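Local coordinates for adenosine monophosphate-protein transferase (Pyrococcus horikoshii, PDB 2D16) that is of unestablished function but probably acts on adenosine or its nucleotides, perhaps as a kinase or as a transferase of adenosine monophosphate to proteins, at residues I7-Q21 with A106-V120. Numbering follows the deposited sequence.
Sequences IDIEKPEGVEVIIGQ and AMIYGASENPFQVIV
Two antiparallel strand pairings, 16-21 against 106-112 and 7-8 against 116-120, belong to two different sheets, and the side chains between them pack the sheets together. In the first, the strand axes run at 151° and approach to 4.4 Å, and the register slips at two classic beta bulges: Tyr109 and Gly110 both face Ile19, Ala106 and Met107 both face Gln21. Gln21 O accepts from both Ala106 N (2.8 Å) and Met107 N (3.2 Å).

At the bulge facing Ile19, the Tyr109 ring lies alongside Gly20, and Tyr109 OH donates to Gln21 OE1 (2.7 Å). That oxygen lies in the ring plane, while Met107 SD sits 3.5 Å above the centre of the Tyr109 ring, its chain bent at chi2 and chi3. A leucine in place of Tyr109 would probably leave Gln21 OE1 without this donor and deprive Met107 SD of the aromatic face beneath it.

Phe116 bridges the two pairings. With CG turned to the far side from the backbone N, its ring lies between Val17 and Ile9: Val17 CG1 covers one face in a CH-pi contact, 4.1 Å from the ring centroid, and Ile9 CG1 meets the edge at CD2. Nearby, Lys11 NZ reaches Asn114 O (2.8 Å) from above the carbonyl plane. On the 7-8 pairing, Gln117 NE2 meets the syn side of Asp8 OD1 at 2.9 Å, somewhat out of the carboxylate plane, with an N-H...O angle of 166°.

Strand 82-88 flanks 16-22 on the side away from 105-112, and helix 92-100 covers Ile18 and Ile108. In the other sheet, strand 127-134 pairs with 116-122, its Asp134 binding Ser112 OG and Asn114 ND2, while helix 64-77 touches Ile9 and Pro12.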
ATOM      1  N   ILE A   7      20.077  51.505  30.115  1.00 24.93           N
ATOM      2  CA  ILE A   7      20.621  50.237  30.569  1.00 25.89           C
ATOM      3  C   ILE A   7      21.018  49.382  29.376  1.00 25.35           C
ATOM      4  O   ILE A   7      20.208  49.116  28.490  1.00 23.68           O
ATOM      5  CB  ILE A   7      19.586  49.463  31.418  1.00 27.87           C
ATOM      6  CG1 ILE A   7      19.246  50.268  32.677  1.00 28.96           C
ATOM      7  CG2 ILE A   7      20.133  48.091  31.791  1.00 27.31           C
ATOM      8  CD1 ILE A   7      18.122  49.677  33.496  1.00 30.04           C
ATOM      9  N   ASP A   8      22.280  48.970  29.345  1.00 24.57           N
ATOM     10  CA  ASP A   8      22.767  48.128  28.268  1.00 24.57           C
ATOM     11  C   ASP A   8      22.473  46.685  28.652  1.00 25.33           C
ATOM     12  O   ASP A   8      22.867  46.234  29.731  1.00 24.90           O
ATOM     13  CB  ASP A   8      24.280  48.308  28.082  1.00 24.86           C
ATOM     14  CG  ASP A   8      24.638  49.643  27.455  1.00 24.81           C
ATOM     15  OD1 ASP A   8      24.286  49.862  26.277  1.00 27.00           O
ATOM     16  OD2 ASP A   8      25.273  50.470  28.138  1.00 27.88           O
ATOM     17  N   ILE A   9      21.760  45.971  27.787  1.00 23.69           N
ATOM     18  CA  ILE A   9      21.440  44.577  28.052  1.00 24.30           C
ATOM     19  C   ILE A   9      22.720  43.759  27.921  1.00 23.91           C
ATOM     20  O   ILE A   9      23.419  43.850  26.912  1.00 24.87           O
ATOM     21  CB  ILE A   9      20.400  44.029  27.047  1.00 25.43           C
ATOM     22  CG1 ILE A   9      19.044  44.705  27.277  1.00 24.50           C
ATOM     23  CG2 ILE A   9      20.290  42.511  27.188  1.00 26.94           C
ATOM     24  CD1 ILE A   9      18.450  44.440  28.652  1.00 26.40           C
ATOM     25  N   GLU A  10      23.027  42.980  28.954  1.00 23.98           N
ATOM     26  CA  GLU A  10      24.216  42.135  28.946  1.00 25.23           C
ATOM     27  C   GLU A  10      23.823  40.761  28.417  1.00 25.22           C
ATOM     28  O   GLU A  10      23.001  40.069  29.018  1.00 25.36           O
ATOM     29  CB  GLU A  10      24.788  41.986  30.360  1.00 26.78           C
ATOM     30  CG  GLU A  10      26.160  41.311  30.387  1.00 30.37           C
ATOM     31  CD  GLU A  10      26.621  40.941  31.785  1.00 31.67           C
ATOM     32  OE1 GLU A  10      26.342  41.704  32.735  1.00 34.12           O
ATOM     33  OE2 GLU A  10      27.278  39.888  31.931  1.00 35.54           O
ATOM     34  N   LYS A  11      24.404  40.372  27.289  1.00 25.16           N
ATOM     35  CA  LYS A  11      24.103  39.080  26.695  1.00 27.25           C
ATOM     36  C   LYS A  11      25.208  38.659  25.741  1.00 28.90           C
ATOM     37  O   LYS A  11      25.839  39.497  25.101  1.00 28.40           O
ATOM     38  CB  LYS A  11      22.772  39.140  25.936  1.00 26.80           C
ATOM     39  CG  LYS A  11      22.731  40.195  24.834  1.00 26.36           C
ATOM     40  CD  LYS A  11      21.405  40.160  24.090  1.00 25.88           C
ATOM     41  CE  LYS A  11      21.255  41.344  23.140  1.00 27.20           C
ATOM     42  NZ  LYS A  11      22.324  41.401  22.102  1.00 26.75           N
ATOM     43  N   PRO A  12      25.470  37.351  25.647  1.00 31.31           N
ATOM     44  CA  PRO A  12      26.521  36.894  24.739  1.00 32.78           C
ATOM     45  C   PRO A  12      26.084  37.000  23.278  1.00 33.82           C
ATOM     46  O   PRO A  12      24.889  37.093  22.977  1.00 32.21           O
ATOM     47  CB  PRO A  12      26.764  35.455  25.189  1.00 33.31           C
ATOM     48  CG  PRO A  12      26.117  35.276  26.514  1.00 34.09           C
ATOM     49  CD  PRO A  12      24.958  36.240  26.468  1.00 32.36           C
ATOM     50  N   GLU A  13      27.060  37.002  22.378  1.00 34.21           N
ATOM     51  CA  GLU A  13      26.796  37.094  20.950  1.00 35.42           C
ATOM     52  C   GLU A  13      25.894  35.941  20.517  1.00 34.23           C
ATOM     53  O   GLU A  13      26.055  34.808  20.973  1.00 33.82           O
ATOM     54  CB  GLU A  13      28.120  37.046  20.183  1.00 39.40           C
ATOM     55  CG  GLU A  13      28.010  37.346  18.698  1.00 44.06           C
ATOM     56  CD  GLU A  13      29.359  37.316  18.000  1.00 47.80           C
ATOM     57  OE1 GLU A  13      30.278  38.035  18.450  1.00 49.12           O
ATOM     58  OE2 GLU A  13      29.499  36.578  16.999  1.00 48.73           O
ATOM     59  N   GLY A  14      24.934  36.239  19.647  1.00 32.84           N
ATOM     60  CA  GLY A  14      24.032  35.209  19.164  1.00 32.05           C
ATOM     61  C   GLY A  14      22.792  34.978  20.010  1.00 30.21           C
ATOM     62  O   GLY A  14      21.831  34.362  19.549  1.00 32.33           O
ATOM     63  N   VAL A  15      22.801  35.460  21.248  1.00 27.74           N
ATOM     64  CA  VAL A  15      21.650  35.284  22.127  1.00 26.32           C
ATOM     65  C   VAL A  15      20.596  36.349  21.851  1.00 24.77           C
ATOM     66  O   VAL A  15      20.914  37.531  21.718  1.00 24.92           O
ATOM     67  CB  VAL A  15      22.079  35.327  23.611  1.00 26.26           C
ATOM     68  CG1 VAL A  15      20.860  35.450  24.523  1.00 25.66           C
ATOM     69  CG2 VAL A  15      22.851  34.062  23.947  1.00 27.49           C
ATOM     70  N   GLU A  16      19.341  35.916  21.757  1.00 23.11           N
ATOM     71  CA  GLU A  16      18.223  36.816  21.481  1.00 23.04           C
ATOM     72  C   GLU A  16      17.613  37.311  22.787  1.00 22.70           C
ATOM     73  O   GLU A  16      17.484  36.544  23.743  1.00 21.72           O
ATOM     74  CB  GLU A  16      17.135  36.081  20.692  1.00 23.05           C
ATOM     75  CG  GLU A  16      17.590  35.377  19.417  1.00 24.73           C
ATOM     76  CD  GLU A  16      17.669  36.301  18.216  1.00 24.65           C
ATOM     77  OE1 GLU A  16      17.085  37.405  18.261  1.00 25.30           O
ATOM     78  OE2 GLU A  16      18.301  35.913  17.214  1.00 26.28           O
ATOM     79  N   VAL A  17      17.241  38.585  22.831  1.00 20.61           N
ATOM     80  CA  VAL A  17      16.619  39.142  24.023  1.00 20.10           C
ATOM     81  C   VAL A  17      15.213  39.634  23.694  1.00 20.86           C
ATOM     82  O   VAL A  17      14.966  40.165  22.609  1.00 19.68           O
ATOM     83  CB  VAL A  17      17.437  40.324  24.616  1.00 20.70           C
ATOM     84  CG1 VAL A  17      17.506  41.478  23.625  1.00 19.25           C
ATOM     85  CG2 VAL A  17      16.803  40.790  25.927  1.00 20.88           C
ATOM     86  N   ILE A  18      14.291  39.420  24.627  1.00 20.31           N
ATOM     87  CA  ILE A  18      12.913  39.865  24.476  1.00 19.36           C
ATOM     88  C   ILE A  18      12.533  40.514  25.805  1.00 20.20           C
ATOM     89  O   ILE A  18      12.695  39.908  26.864  1.00 22.02           O
ATOM     90  CB  ILE A  18      11.946  38.689  24.201  1.00 20.61           C
ATOM     91  CG1 ILE A  18      12.394  37.913  22.961  1.00 18.67           C
ATOM     92  CG2 ILE A  18      10.533  39.228  23.992  1.00 21.46           C
ATOM     93  CD1 ILE A  18      11.565  36.671  22.679  1.00 22.77           C
ATOM     94  N   ILE A  19      12.048  41.749  25.752  1.00 19.27           N
ATOM     95  CA  ILE A  19      11.656  42.460  26.963  1.00 19.64           C
ATOM     96  C   ILE A  19      10.162  42.745  26.860  1.00 19.28           C
ATOM     97  O   ILE A  19       9.689  43.189  25.818  1.00 19.04           O
ATOM     98  CB  ILE A  19      12.393  43.814  27.103  1.00 21.53           C
ATOM     99  CG1 ILE A  19      13.901  43.631  26.900  1.00 24.91           C
ATOM    100  CG2 ILE A  19      12.103  44.420  28.468  1.00 20.00           C
ATOM    101  CD1 ILE A  19      14.567  42.754  27.932  1.00 26.97           C
ATOM    102  N   GLY A  20       9.426  42.503  27.939  1.00 18.10           N
ATOM    103  CA  GLY A  20       7.996  42.746  27.899  1.00 18.08           C
ATOM    104  C   GLY A  20       7.417  43.230  29.210  1.00 18.68           C
ATOM    105  O   GLY A  20       8.118  43.331  30.218  1.00 19.42           O
ATOM    106  N   GLN A  21       6.126  43.543  29.184  1.00 17.90           N
ATOM    107  CA  GLN A  21       5.414  44.015  30.367  1.00 18.09           C
ATOM    108  C   GLN A  21       4.290  43.017  30.625  1.00 19.50           C
ATOM    109  O   GLN A  21       3.476  42.736  29.735  1.00 18.10           O
ATOM    110  CB  GLN A  21       4.838  45.415  30.120  1.00 16.65           C
ATOM    111  CG  GLN A  21       4.134  46.032  31.342  1.00 18.97           C
ATOM    112  CD  GLN A  21       5.103  46.546  32.407  1.00 20.11           C
ATOM    113  OE1 GLN A  21       6.215  46.976  32.089  1.00 19.59           O
ATOM    114  NE2 GLN A  21       4.694  46.484  33.669  1.00 20.78           N
ATOM    115  N   ALA A 106       0.968  41.791  28.829  1.00 16.07           N
ATOM    116  CA  ALA A 106       0.309  42.998  28.352  1.00 16.93           C
ATOM    117  C   ALA A 106       0.891  43.353  26.992  1.00 17.98           C
ATOM    118  O   ALA A 106       0.159  43.514  26.012  1.00 19.80           O
ATOM    119  CB  ALA A 106       0.534  44.143  29.331  1.00 18.20           C
ATOM    120  N   MET A 107       2.212  43.471  26.934  1.00 17.58           N
ATOM    121  CA  MET A 107       2.872  43.818  25.687  1.00 18.60           C
ATOM    122  C   MET A 107       4.336  43.417  25.665  1.00 18.41           C
ATOM    123  O   MET A 107       4.904  43.024  26.683  1.00 18.37           O
ATOM    124  CB  MET A 107       2.745  45.327  25.434  1.00 19.87           C
ATOM    125  CG  MET A 107       3.309  46.208  26.540  1.00 21.97           C
ATOM    126  SD  MET A 107       5.100  46.376  26.502  1.00 28.35           S
ATOM    127  CE  MET A 107       5.296  47.495  25.085  1.00 23.50           C
ATOM    128  N   ILE A 108       4.927  43.498  24.479  1.00 17.73           N
ATOM    129  CA  ILE A 108       6.335  43.181  24.279  1.00 17.91           C
ATOM    130  C   ILE A 108       7.009  44.449  23.753  1.00 18.22           C
ATOM    131  O   ILE A 108       6.609  44.990  22.719  1.00 18.69           O
ATOM    132  CB  ILE A 108       6.518  42.047  23.248  1.00 17.08           C
ATOM    133  CG1 ILE A 108       5.771  40.787  23.709  1.00 18.66           C
ATOM    134  CG2 ILE A 108       8.011  41.746  23.070  1.00 17.45           C
ATOM    135  CD1 ILE A 108       5.860  39.623  22.738  1.00 17.03           C
ATOM    136  N   TYR A 109       8.022  44.924  24.475  1.00 17.98           N
ATOM    137  CA  TYR A 109       8.759  46.134  24.108  1.00 17.33           C
ATOM    138  C   TYR A 109       9.594  45.965  22.836  1.00 18.05           C
ATOM    139  O   TYR A 109       9.645  46.859  21.986  1.00 18.36           O
ATOM    140  CB  TYR A 109       9.673  46.554  25.269  1.00 17.20           C
ATOM    141  CG  TYR A 109       8.928  47.050  26.493  1.00 16.30           C
ATOM    142  CD1 TYR A 109       8.327  48.309  26.503  1.00 18.06           C
ATOM    143  CD2 TYR A 109       8.818  46.257  27.635  1.00 18.11           C
ATOM    144  CE1 TYR A 109       7.628  48.771  27.625  1.00 19.11           C
ATOM    145  CE2 TYR A 109       8.122  46.708  28.763  1.00 19.08           C
ATOM    146  CZ  TYR A 109       7.533  47.963  28.750  1.00 18.75           C
ATOM    147  OH  TYR A 109       6.847  48.408  29.859  1.00 19.65           O
ATOM    148  N   GLY A 110      10.249  44.819  22.706  1.00 17.28           N
ATOM    149  CA  GLY A 110      11.072  44.575  21.535  1.00 18.32           C
ATOM    150  C   GLY A 110      11.786  43.245  21.633  1.00 19.54           C
ATOM    151  O   GLY A 110      11.743  42.596  22.675  1.00 18.85           O
ATOM    152  N   ALA A 111      12.440  42.837  20.551  1.00 18.32           N
ATOM    153  CA  ALA A 111      13.154  41.563  20.534  1.00 19.74           C
ATOM    154  C   ALA A 111      14.159  41.503  19.393  1.00 20.76           C
ATOM    155  O   ALA A 111      13.847  41.884  18.267  1.00 19.02           O
ATOM    156  CB  ALA A 111      12.162  40.415  20.395  1.00 21.38           C
ATOM    157  N   SER A 112      15.362  41.016  19.686  1.00 21.58           N
ATOM    158  CA  SER A 112      16.392  40.881  18.658  1.00 22.74           C
ATOM    159  C   SER A 112      17.707  40.422  19.260  1.00 22.96           C
ATOM    160  O   SER A 112      17.785  40.112  20.452  1.00 21.00           O
ATOM    161  CB  SER A 112      16.619  42.208  17.922  1.00 25.13           C
ATOM    162  OG  SER A 112      17.542  43.035  18.605  1.00 25.48           O
ATOM    163  N   GLU A 113      18.736  40.375  18.420  1.00 23.77           N
ATOM    164  CA  GLU A 113      20.069  39.979  18.854  1.00 26.68           C
ATOM    165  C   GLU A 113      21.052  41.138  18.663  1.00 25.19           C
ATOM    166  O   GLU A 113      22.256  40.968  18.842  1.00 25.30           O
ATOM    167  CB  GLU A 113      20.558  38.754  18.071  1.00 28.73           C
ATOM    168  CG  GLU A 113      20.839  39.018  16.600  1.00 35.32           C
ATOM    169  CD  GLU A 113      21.624  37.894  15.944  1.00 40.05           C
ATOM    170  OE1 GLU A 113      22.695  37.528  16.479  1.00 42.56           O
ATOM    171  OE2 GLU A 113      21.177  37.382  14.894  1.00 41.50           O
ATOM    172  N   ASN A 114      20.539  42.310  18.289  1.00 23.85           N
ATOM    173  CA  ASN A 114      21.392  43.490  18.102  1.00 24.27           C
ATOM    174  C   ASN A 114      21.850  44.003  19.463  1.00 23.88           C
ATOM    175  O   ASN A 114      21.379  43.542  20.504  1.00 22.48           O
ATOM    176  CB  ASN A 114      20.623  44.665  17.472  1.00 25.92           C
ATOM    177  CG  ASN A 114      20.099  44.377  16.088  1.00 27.67           C
ATOM    178  OD1 ASN A 114      20.804  43.842  15.238  1.00 29.97           O
ATOM    179  ND2 ASN A 114      18.851  44.770  15.843  1.00 28.86           N
ATOM    180  N   PRO A 115      22.805  44.949  19.471  1.00 24.51           N
ATOM    181  CA  PRO A 115      23.250  45.500  20.755  1.00 24.45           C
ATOM    182  C   PRO A 115      21.923  46.122  21.206  1.00 23.23           C
ATOM    183  O   PRO A 115      21.260  46.797  20.415  1.00 22.37           O
ATOM    184  CB  PRO A 115      24.283  46.535  20.334  1.00 25.99           C
ATOM    185  CG  PRO A 115      24.899  45.888  19.117  1.00 25.83           C
ATOM    186  CD  PRO A 115      23.684  45.389  18.372  1.00 25.46           C
ATOM    187  N   PHE A 116      21.535  45.896  22.454  1.00 21.85           N
ATOM    188  CA  PHE A 116      20.222  46.337  22.924  1.00 21.34           C
ATOM    189  C   PHE A 116      20.257  47.151  24.211  1.00 20.62           C
ATOM    190  O   PHE A 116      21.017  46.835  25.126  1.00 21.59           O
ATOM    191  CB  PHE A 116      19.384  45.072  23.143  1.00 20.86           C
ATOM    192  CG  PHE A 116      17.896  45.270  23.047  1.00 21.02           C
ATOM    193  CD1 PHE A 116      17.238  45.079  21.836  1.00 21.53           C
ATOM    194  CD2 PHE A 116      17.148  45.574  24.176  1.00 21.08           C
ATOM    195  CE1 PHE A 116      15.849  45.180  21.751  1.00 22.39           C
ATOM    196  CE2 PHE A 116      15.755  45.681  24.107  1.00 21.12           C
ATOM    197  CZ  PHE A 116      15.107  45.481  22.891  1.00 21.79           C
ATOM    198  N   GLN A 117      19.423  48.189  24.285  1.00 19.82           N
ATOM    199  CA  GLN A 117      19.348  49.021  25.484  1.00 19.18           C
ATOM    200  C   GLN A 117      17.902  49.213  25.920  1.00 19.68           C
ATOM    201  O   GLN A 117      16.990  49.237  25.095  1.00 19.43           O
ATOM    202  CB  GLN A 117      19.942  50.411  25.247  1.00 21.30           C
ATOM    203  CG  GLN A 117      21.378  50.437  24.783  1.00 20.56           C
ATOM    204  CD  GLN A 117      21.867  51.859  24.584  1.00 23.53           C
ATOM    205  OE1 GLN A 117      21.150  52.695  24.033  1.00 22.81           O
ATOM    206  NE2 GLN A 117      23.090  52.139  25.027  1.00 22.35           N
ATOM    207  N   VAL A 118      17.704  49.351  27.224  1.00 19.02           N
ATOM    208  CA  VAL A 118      16.377  49.589  27.778  1.00 19.57           C
ATOM    209  C   VAL A 118      16.448  50.958  28.447  1.00 19.38           C
ATOM    210  O   VAL A 118      17.307  51.195  29.303  1.00 21.45           O
ATOM    211  CB  VAL A 118      15.984  48.497  28.826  1.00 17.34           C
ATOM    212  CG1 VAL A 118      14.633  48.844  29.475  1.00 17.99           C
ATOM    213  CG2 VAL A 118      15.888  47.131  28.142  1.00 20.09           C
ATOM    214  N   ILE A 119      15.575  51.874  28.038  1.00 19.61           N
ATOM    215  CA  ILE A 119      15.563  53.204  28.626  1.00 19.73           C
ATOM    216  C   ILE A 119      14.559  53.179  29.769  1.00 20.85           C
ATOM    217  O   ILE A 119      13.383  52.871  29.573  1.00 20.82           O
ATOM    218  CB  ILE A 119      15.160  54.277  27.596  1.00 21.05           C
ATOM    219  CG1 ILE A 119      16.102  54.207  26.388  1.00 21.47           C
ATOM    220  CG2 ILE A 119      15.227  55.661  28.239  1.00 20.58           C
ATOM    221  CD1 ILE A 119      15.827  55.253  25.323  1.00 23.57           C
ATOM    222  N   VAL A 120      15.040  53.501  30.964  1.00 20.30           N
ATOM    223  CA  VAL A 120      14.214  53.473  32.160  1.00 20.89           C
ATOM    224  C   VAL A 120      14.074  54.827  32.838  1.00 21.71           C
ATOM    225  O   VAL A 120      15.041  55.577  32.959  1.00 21.94           O
ATOM    226  CB  VAL A 120      14.798  52.466  33.183  1.00 22.29           C
ATOM    227  CG1 VAL A 120      13.990  52.494  34.479  1.00 21.14           C
ATOM    228  CG2 VAL A 120      14.807  51.065  32.584  1.00 22.86           C
TER
HETATM  229  O   HOH W   1      24.026  47.531  24.598  1.00 33.69           O
HETATM  230  O   HOH W   2      22.917  44.264  24.180  1.00 28.01           O
HETATM  231  O   HOH W   3      24.371  38.626  18.565  1.00 33.10           O